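Local atomic coordinates of 457aa long hypothetical protein (Pyrococcus horikoshii, PDB entry 2CSU), a protein that is of unknown function but combines a CoA-binding Rossmann-like domain with flavodoxin-like and ligase-type domains of the succinyl-CoA synthetase superfamily. Residues I11-A16 against G37-V42; A153-S158 against I180-M185. All blocks are in the same frame, centred on the assembly; numbering follows the deposited sequence.

Both contacts join neighbouring parallel strands across a beta-alpha-beta crossover, but in different parts of the chain. Contact 1 lies within the CoA-binding domain, where strand 38-42 is the outermost strand, within this chain, of a five-stranded parallel sheet. Contact 2 lies within the flavodoxin-like domain of the succinyl-CoA ligase type, its centre about 12 Å from the chain's centre, against about 27 Å for that of contact 1. They follow one another in sequence; their centres are about 22 Å apart and their nearest atoms about 14 Å, without touching. Contact 1 is bonded directly along its length; after two firm backbone bonds contact 2 has a weak one at V182, and two waters join the diverging ends.

Contact 1 (I11-A16 against G37-V42); sequences IAVIGA and GKVYPV
I11 and V39 sit side by side on one face of the sheet, their side chains pointing the same way, with I11 CD1 4.1 Å from V39 CG2. The other branch of V39, CG1, stands anti to the backbone N (chi1 -177°) and turns forward along the strand to meet V13 CG2 at 4.0 Å; those two side chains lie obliquely to each other. Past the end of strand 10-14, A16 CB meets P41 CB, which is on this face, at 3.7 Å. Helix 23-31 covers this side, V27 and L31 on V13 and F28 on V39 and P41. A12, Y40, I14 and V42 occupy the other face. There I14 CG2 lies alongside V42 CG1, while the ring of Y40 turns an edge to the backbone, I11 O lying near the ring plane and 3.6 Å from Y40 CD2. Helix 74-87 packs on I14 through T80 and C84.

Between the faces, I11 N binds K38 O, I11 O accepts from Y40 N, and V13 N binds Y40 O, all nearly straight. The bond from V42 N to V13 O is more bent at the acceptor, the donor tilted 33° from the carbonyl plane. G15 N, within the type II turn from V13 to A16, closes the series on V42 O at 2.8 Å. G15, at phi 118°, has a backbone conformation in which a side chain would jam against the preceding carbonyl. This parallel pairing of strands 10-14 and 38-42, joined through helix 23-31, is the first beta-alpha-beta unit of a Rossmann-like CoA-binding domain.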
ATOM      1  N   ILE A  11      11.617   1.598  35.758  1.00 27.92           N
ATOM      2  CA  ILE A  11      10.512   2.392  35.238  1.00 25.86           C
ATOM      3  C   ILE A  11       9.366   2.535  36.217  1.00 25.75           C
ATOM      4  O   ILE A  11       8.914   1.560  36.803  1.00 27.86           O
ATOM      5  CB  ILE A  11       9.912   1.779  33.951  1.00 24.94           C
ATOM      6  CG1 ILE A  11      11.003   1.520  32.919  1.00 23.77           C
ATOM      7  CG2 ILE A  11       8.844   2.706  33.394  1.00 22.83           C
ATOM      8  CD1 ILE A  11      10.493   0.863  31.651  1.00 23.36           C
ATOM      9  N   ALA A  12       8.893   3.761  36.379  1.00 25.31           N
ATOM     10  CA  ALA A  12       7.760   4.029  37.246  1.00 24.10           C
ATOM     11  C   ALA A  12       6.603   4.419  36.341  1.00 23.73           C
ATOM     12  O   ALA A  12       6.718   5.354  35.534  1.00 22.26           O
ATOM     13  CB  ALA A  12       8.079   5.180  38.224  1.00 23.66           C
ATOM     14  N   VAL A  13       5.503   3.682  36.423  1.00 23.79           N
ATOM     15  CA  VAL A  13       4.352   4.047  35.614  1.00 23.47           C
ATOM     16  C   VAL A  13       3.362   4.655  36.584  1.00 24.42           C
ATOM     17  O   VAL A  13       2.707   3.953  37.349  1.00 25.15           O
ATOM     18  CB  VAL A  13       3.733   2.847  34.899  1.00 23.30           C
ATOM     19  CG1 VAL A  13       2.583   3.325  34.018  1.00 22.45           C
ATOM     20  CG2 VAL A  13       4.789   2.154  34.038  1.00 21.91           C
ATOM     21  N   ILE A  14       3.283   5.980  36.572  1.00 24.02           N
ATOM     22  CA  ILE A  14       2.405   6.681  37.491  1.00 24.64           C
ATOM     23  C   ILE A  14       1.032   6.819  36.868  1.00 25.18           C
ATOM     24  O   ILE A  14       0.836   7.570  35.923  1.00 26.51           O
ATOM     25  CB  ILE A  14       3.033   8.047  37.857  1.00 24.65           C
ATOM     26  CG1 ILE A  14       4.491   7.802  38.281  1.00 24.65           C
ATOM     27  CG2 ILE A  14       2.233   8.727  38.976  1.00 23.38           C
ATOM     28  CD1 ILE A  14       5.273   9.039  38.709  1.00 25.40           C
ATOM     29  N   GLY A  15       0.083   6.061  37.393  1.00 25.43           N
ATOM     30  CA  GLY A  15      -1.254   6.081  36.845  1.00 25.64           C
ATOM     31  C   GLY A  15      -1.582   4.692  36.324  1.00 25.51           C
ATOM     32  O   GLY A  15      -2.607   4.482  35.683  1.00 26.77           O
ATOM     33  N   ALA A  16      -0.696   3.737  36.584  1.00 25.83           N
ATOM     34  CA  ALA A  16      -0.948   2.360  36.158  1.00 26.27           C
ATOM     35  C   ALA A  16      -2.333   2.039  36.712  1.00 26.11           C
ATOM     36  O   ALA A  16      -2.655   2.400  37.853  1.00 25.09           O
ATOM     37  CB  ALA A  16       0.106   1.412  36.746  1.00 26.06           C
ATOM     38  N   GLY A  37      14.784  -4.451  32.565  1.00 44.40           N
ATOM     39  CA  GLY A  37      14.742  -3.517  33.685  1.00 43.63           C
ATOM     40  C   GLY A  37      13.419  -3.673  34.437  1.00 42.97           C
ATOM     41  O   GLY A  37      12.448  -4.218  33.934  1.00 43.07           O
ATOM     42  N   LYS A  38      13.409  -3.204  35.702  1.00 41.91           N
ATOM     43  CA  LYS A  38      12.218  -3.383  36.524  1.00 40.73           C
ATOM     44  C   LYS A  38      11.173  -2.294  36.274  1.00 38.91           C
ATOM     45  O   LYS A  38      11.487  -1.130  36.079  1.00 38.77           O
ATOM     46  CB  LYS A  38      12.653  -3.362  37.989  1.00 42.32           C
ATOM     47  CG  LYS A  38      13.476  -4.596  38.369  1.00 44.50           C
ATOM     48  CD  LYS A  38      14.536  -4.284  39.429  1.00 47.41           C
ATOM     49  CE  LYS A  38      15.770  -5.187  39.312  1.00 48.89           C
ATOM     50  NZ  LYS A  38      15.609  -6.360  40.169  1.00 50.37           N
ATOM     51  N   VAL A  39       9.907  -2.704  36.273  1.00 35.90           N
ATOM     52  CA  VAL A  39       8.784  -1.802  36.054  1.00 33.82           C
ATOM     53  C   VAL A  39       7.889  -1.850  37.283  1.00 33.19           C
ATOM     54  O   VAL A  39       7.445  -2.926  37.682  1.00 33.32           O
ATOM     55  CB  VAL A  39       7.964  -2.239  34.825  1.00 32.58           C
ATOM     56  CG1 VAL A  39       6.825  -1.254  34.560  1.00 31.56           C
ATOM     57  CG2 VAL A  39       8.883  -2.345  33.616  1.00 32.19           C
ATOM     58  N   TYR A  40       7.636  -0.686  37.880  1.00 32.00           N
ATOM     59  CA  TYR A  40       6.803  -0.589  39.081  1.00 31.66           C
ATOM     60  C   TYR A  40       5.513   0.187  38.830  1.00 31.15           C
ATOM     61  O   TYR A  40       5.544   1.280  38.283  1.00 31.87           O
ATOM     62  CB  TYR A  40       7.569   0.126  40.201  1.00 31.64           C
ATOM     63  CG  TYR A  40       8.920  -0.457  40.515  1.00 32.46           C
ATOM     64  CD1 TYR A  40       9.076  -1.413  41.523  1.00 32.70           C
ATOM     65  CD2 TYR A  40      10.049  -0.066  39.794  1.00 32.39           C
ATOM     66  CE1 TYR A  40      10.326  -1.962  41.802  1.00 32.96           C
ATOM     67  CE2 TYR A  40      11.301  -0.608  40.063  1.00 33.28           C
ATOM     68  CZ  TYR A  40      11.433  -1.554  41.066  1.00 33.34           C
ATOM     69  OH  TYR A  40      12.674  -2.099  41.321  1.00 34.09           O
ATOM     70  N   PRO A  41       4.364  -0.370  39.230  1.00 31.46           N
ATOM     71  CA  PRO A  41       3.097   0.338  39.022  1.00 31.72           C
ATOM     72  C   PRO A  41       2.822   1.285  40.186  1.00 32.59           C
ATOM     73  O   PRO A  41       2.808   0.864  41.350  1.00 33.11           O
ATOM     74  CB  PRO A  41       2.083  -0.794  38.967  1.00 31.15           C
ATOM     75  CG  PRO A  41       2.643  -1.771  39.995  1.00 30.64           C
ATOM     76  CD  PRO A  41       4.135  -1.756  39.698  1.00 30.50           C
ATOM     77  N   VAL A  42       2.602   2.559  39.881  1.00 32.83           N
ATOM     78  CA  VAL A  42       2.323   3.549  40.915  1.00 33.47           C
ATOM     79  C   VAL A  42       0.903   4.043  40.797  1.00 34.46           C
ATOM     80  O   VAL A  42       0.551   4.714  39.831  1.00 35.31           O
ATOM     81  CB  VAL A  42       3.259   4.773  40.823  1.00 33.55           C
ATOM     82  CG1 VAL A  42       2.771   5.870  41.765  1.00 32.84           C
ATOM     83  CG2 VAL A  42       4.686   4.372  41.177  1.00 32.75           C
TER

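Contact 2 (A153-S158 against I180-M185); sequences AFISQS and ISVGNM
I155 and I180 share nearly the same first torsion (chi1 -58° in I155), each with CG1 anti to its carbonyl carbon, but part at the second: I155 is extended, whereas chi2 of I180, at 99°, is off the staggered values and turns CD1 to I155 CG1, 4.1 Å away. Their strands belong to the beta-alpha-beta unit formed by strand 152-156, helix 159-171 and strand 175-181, in the flavodoxin-like part of the chain, and the two side chains lie side by side on one face of the sheet. The other branch of I155, CG2, reaches V182 CG1 at 4.0 Å. V182 CG2 falls between its own backbone N and carbonyl carbon, which brings it over S156 O and against Q157 CA. L193 of helix 190-197 touches both isoleucines, and F190 packs on I155 and Q157.

I180 N donates to F154 O nearly straight, and S156 N to I180 O with the donor tilted 25° from the carbonyl plane. The next bond, V182 N to S156 O, is weak (3.4 Å), where the strands end: V182 to M185 form a type II' turn, with G183 at positive phi, and S158 is the N-cap of helix 159-171, its OG bound to L161 N. S156 OG, on the face opposite I155, donates to S158 O at 2.7 Å, tying the strand end to the cap residue.

Q157 bridges outward: OE1 accepts from the backbone N of E211 and of G212, while NE2 lies 4.1 Å from CE of M185, a selenomethionine. One water joins NE2 to G183 O. S181 OG, which binds V130 N, also bonds a second water that donates to S156 O and accepts from G183 N; this water oxygen lies 2.7 Å from S181 OG.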
ATOM      1  N   ALA A 153      14.499   4.536  13.183  1.00 24.58           N
ATOM      2  CA  ALA A 153      14.022   5.253  14.355  1.00 24.33           C
ATOM      3  C   ALA A 153      12.978   6.229  13.833  1.00 24.33           C
ATOM      4  O   ALA A 153      13.269   7.050  12.961  1.00 25.05           O
ATOM      5  CB  ALA A 153      15.174   5.995  15.016  1.00 24.58           C
ATOM      6  N   PHE A 154      11.765   6.150  14.360  1.00 24.00           N
ATOM      7  CA  PHE A 154      10.697   7.021  13.884  1.00 23.80           C
ATOM      8  C   PHE A 154      10.231   8.026  14.933  1.00 24.10           C
ATOM      9  O   PHE A 154       9.831   7.649  16.033  1.00 23.02           O
ATOM     10  CB  PHE A 154       9.525   6.147  13.402  1.00 24.07           C
ATOM     11  CG  PHE A 154       8.294   6.916  12.988  1.00 23.73           C
ATOM     12  CD1 PHE A 154       8.386   8.067  12.200  1.00 24.03           C
ATOM     13  CD2 PHE A 154       7.032   6.446  13.333  1.00 23.34           C
ATOM     14  CE1 PHE A 154       7.233   8.733  11.757  1.00 21.75           C
ATOM     15  CE2 PHE A 154       5.876   7.100  12.897  1.00 23.65           C
ATOM     16  CZ  PHE A 154       5.984   8.251  12.102  1.00 22.94           C
ATOM     17  N   ILE A 155      10.322   9.307  14.586  1.00 24.46           N
ATOM     18  CA  ILE A 155       9.893  10.393  15.466  1.00 24.17           C
ATOM     19  C   ILE A 155       8.680  11.082  14.849  1.00 24.52           C
ATOM     20  O   ILE A 155       8.752  11.654  13.758  1.00 24.71           O
ATOM     21  CB  ILE A 155      10.991  11.462  15.657  1.00 23.09           C
ATOM     22  CG1 ILE A 155      12.257  10.829  16.233  1.00 22.89           C
ATOM     23  CG2 ILE A 155      10.488  12.554  16.615  1.00 22.59           C
ATOM     24  CD1 ILE A 155      13.428  11.813  16.376  1.00 21.48           C
ATOM     25  N   SER A 156       7.561  11.036  15.549  1.00 25.30           N
ATOM     26  CA  SER A 156       6.371  11.659  15.012  1.00 26.62           C
ATOM     27  C   SER A 156       5.776  12.735  15.904  1.00 26.55           C
ATOM     28  O   SER A 156       5.591  12.540  17.106  1.00 26.82           O
ATOM     29  CB  SER A 156       5.312  10.608  14.701  1.00 25.91           C
ATOM     30  OG  SER A 156       4.118  11.247  14.301  1.00 27.32           O
ATOM     31  N   GLN A 157       5.480  13.876  15.291  1.00 25.98           N
ATOM     32  CA  GLN A 157       4.897  14.988  16.012  1.00 25.17           C
ATOM     33  C   GLN A 157       3.379  14.800  16.081  1.00 24.58           C
ATOM     34  O   GLN A 157       2.680  15.585  16.690  1.00 25.61           O
ATOM     35  CB  GLN A 157       5.278  16.299  15.314  1.00 25.81           C
ATOM     36  CG  GLN A 157       5.114  17.556  16.151  1.00 26.98           C
ATOM     37  CD  GLN A 157       5.881  18.744  15.568  1.00 28.05           C
ATOM     38  OE1 GLN A 157       6.179  18.781  14.369  1.00 27.51           O
ATOM     39  NE2 GLN A 157       6.196  19.719  16.419  1.00 27.48           N
ATOM     40  N   SER A 158       2.882  13.743  15.451  1.00 24.32           N
ATOM     41  CA  SER A 158       1.463  13.422  15.476  1.00 24.03           C
ATOM     42  C   SER A 158       1.302  12.018  16.064  1.00 24.79           C
ATOM     43  O   SER A 158       1.753  11.026  15.476  1.00 24.81           O
ATOM     44  CB  SER A 158       0.876  13.447  14.069  1.00 25.24           C
ATOM     45  OG  SER A 158      -0.434  12.902  14.071  1.00 25.36           O
ATOM     46  N   ILE A 180       9.260   7.443  18.800  1.00 24.11           N
ATOM     47  CA  ILE A 180       9.108   8.555  19.719  1.00 24.74           C
ATOM     48  C   ILE A 180       7.974   9.490  19.313  1.00 23.95           C
ATOM     49  O   ILE A 180       8.049  10.243  18.350  1.00 23.83           O
ATOM     50  CB  ILE A 180      10.424   9.334  19.761  1.00 25.10           C
ATOM     51  CG1 ILE A 180      11.552   8.426  20.245  1.00 25.90           C
ATOM     52  CG2 ILE A 180      10.303  10.507  20.751  1.00 26.34           C
ATOM     53  CD1 ILE A 180      12.391   7.883  19.088  1.00 25.56           C
ATOM     54  N   SER A 181       6.869   9.381  20.065  1.00 24.28           N
ATOM     55  CA  SER A 181       5.859  10.424  20.002  1.00 23.79           C
ATOM     56  C   SER A 181       6.234  11.561  20.957  1.00 23.66           C
ATOM     57  O   SER A 181       6.416  11.369  22.150  1.00 23.87           O
ATOM     58  CB  SER A 181       4.520   9.812  20.407  1.00 24.99           C
ATOM     59  OG  SER A 181       3.543  10.847  20.477  1.00 27.25           O
ATOM     60  N   VAL A 182       6.414  12.766  20.385  1.00 23.86           N
ATOM     61  CA  VAL A 182       6.846  13.893  21.206  1.00 24.43           C
ATOM     62  C   VAL A 182       5.660  14.733  21.673  1.00 24.78           C
ATOM     63  O   VAL A 182       5.762  15.594  22.537  1.00 26.08           O
ATOM     64  CB  VAL A 182       7.795  14.749  20.374  1.00 25.54           C
ATOM     65  CG1 VAL A 182       9.076  13.967  20.095  1.00 24.77           C
ATOM     66  CG2 VAL A 182       7.137  15.107  19.057  1.00 24.52           C
ATOM     67  N   GLY A 183       4.508  14.473  21.027  1.00 25.03           N
ATOM     68  CA  GLY A 183       3.312  15.232  21.365  1.00 24.67           C
ATOM     69  C   GLY A 183       3.594  16.731  21.362  1.00 25.63           C
ATOM     70  O   GLY A 183       4.064  17.301  20.385  1.00 25.33           O
ATOM     71  N   ASN A 184       3.304  17.504  22.411  1.00 26.12           N
ATOM     72  CA  ASN A 184       3.504  18.948  22.400  1.00 26.52           C
ATOM     73  C   ASN A 184       4.974  19.343  22.259  1.00 27.26           C
ATOM     74  O   ASN A 184       5.274  20.500  21.981  1.00 27.02           O
ATOM     75  CB  ASN A 184       2.920  19.578  23.674  1.00 25.60           C
ATOM     76  CG  ASN A 184       1.417  19.389  23.784  1.00 24.86           C
ATOM     77  OD1 ASN A 184       0.754  19.028  22.819  1.00 25.89           O
ATOM     78  ND2 ASN A 184       0.872  19.631  24.972  1.00 25.46           N
HETATM   79  N   MSE A 185       5.876  18.377  22.455  1.00 27.92           N
HETATM   80  CA  MSE A 185       7.320  18.564  22.353  1.00 28.53           C
HETATM   81  C   MSE A 185       7.787  19.798  23.129  1.00 28.58           C
HETATM   82  O   MSE A 185       8.411  20.707  22.600  1.00 28.14           O
HETATM   83  CB  MSE A 185       7.667  18.713  20.875  1.00 28.96           C
HETATM   84  CG  MSE A 185       9.173  18.816  20.631  1.00 29.80           C
HETATM   85 SE   MSE A 185       9.590  18.635  18.895  1.00 30.09          SE
HETATM   86  CE  MSE A 185       9.662  20.387  18.490  1.00 30.47           C
TER
HETATM   87  O   HOH W   1       3.327  13.048  18.896  1.00 24.22           O
HETATM   88  O   HOH W   2       4.409  19.609  18.906  1.00 43.61           O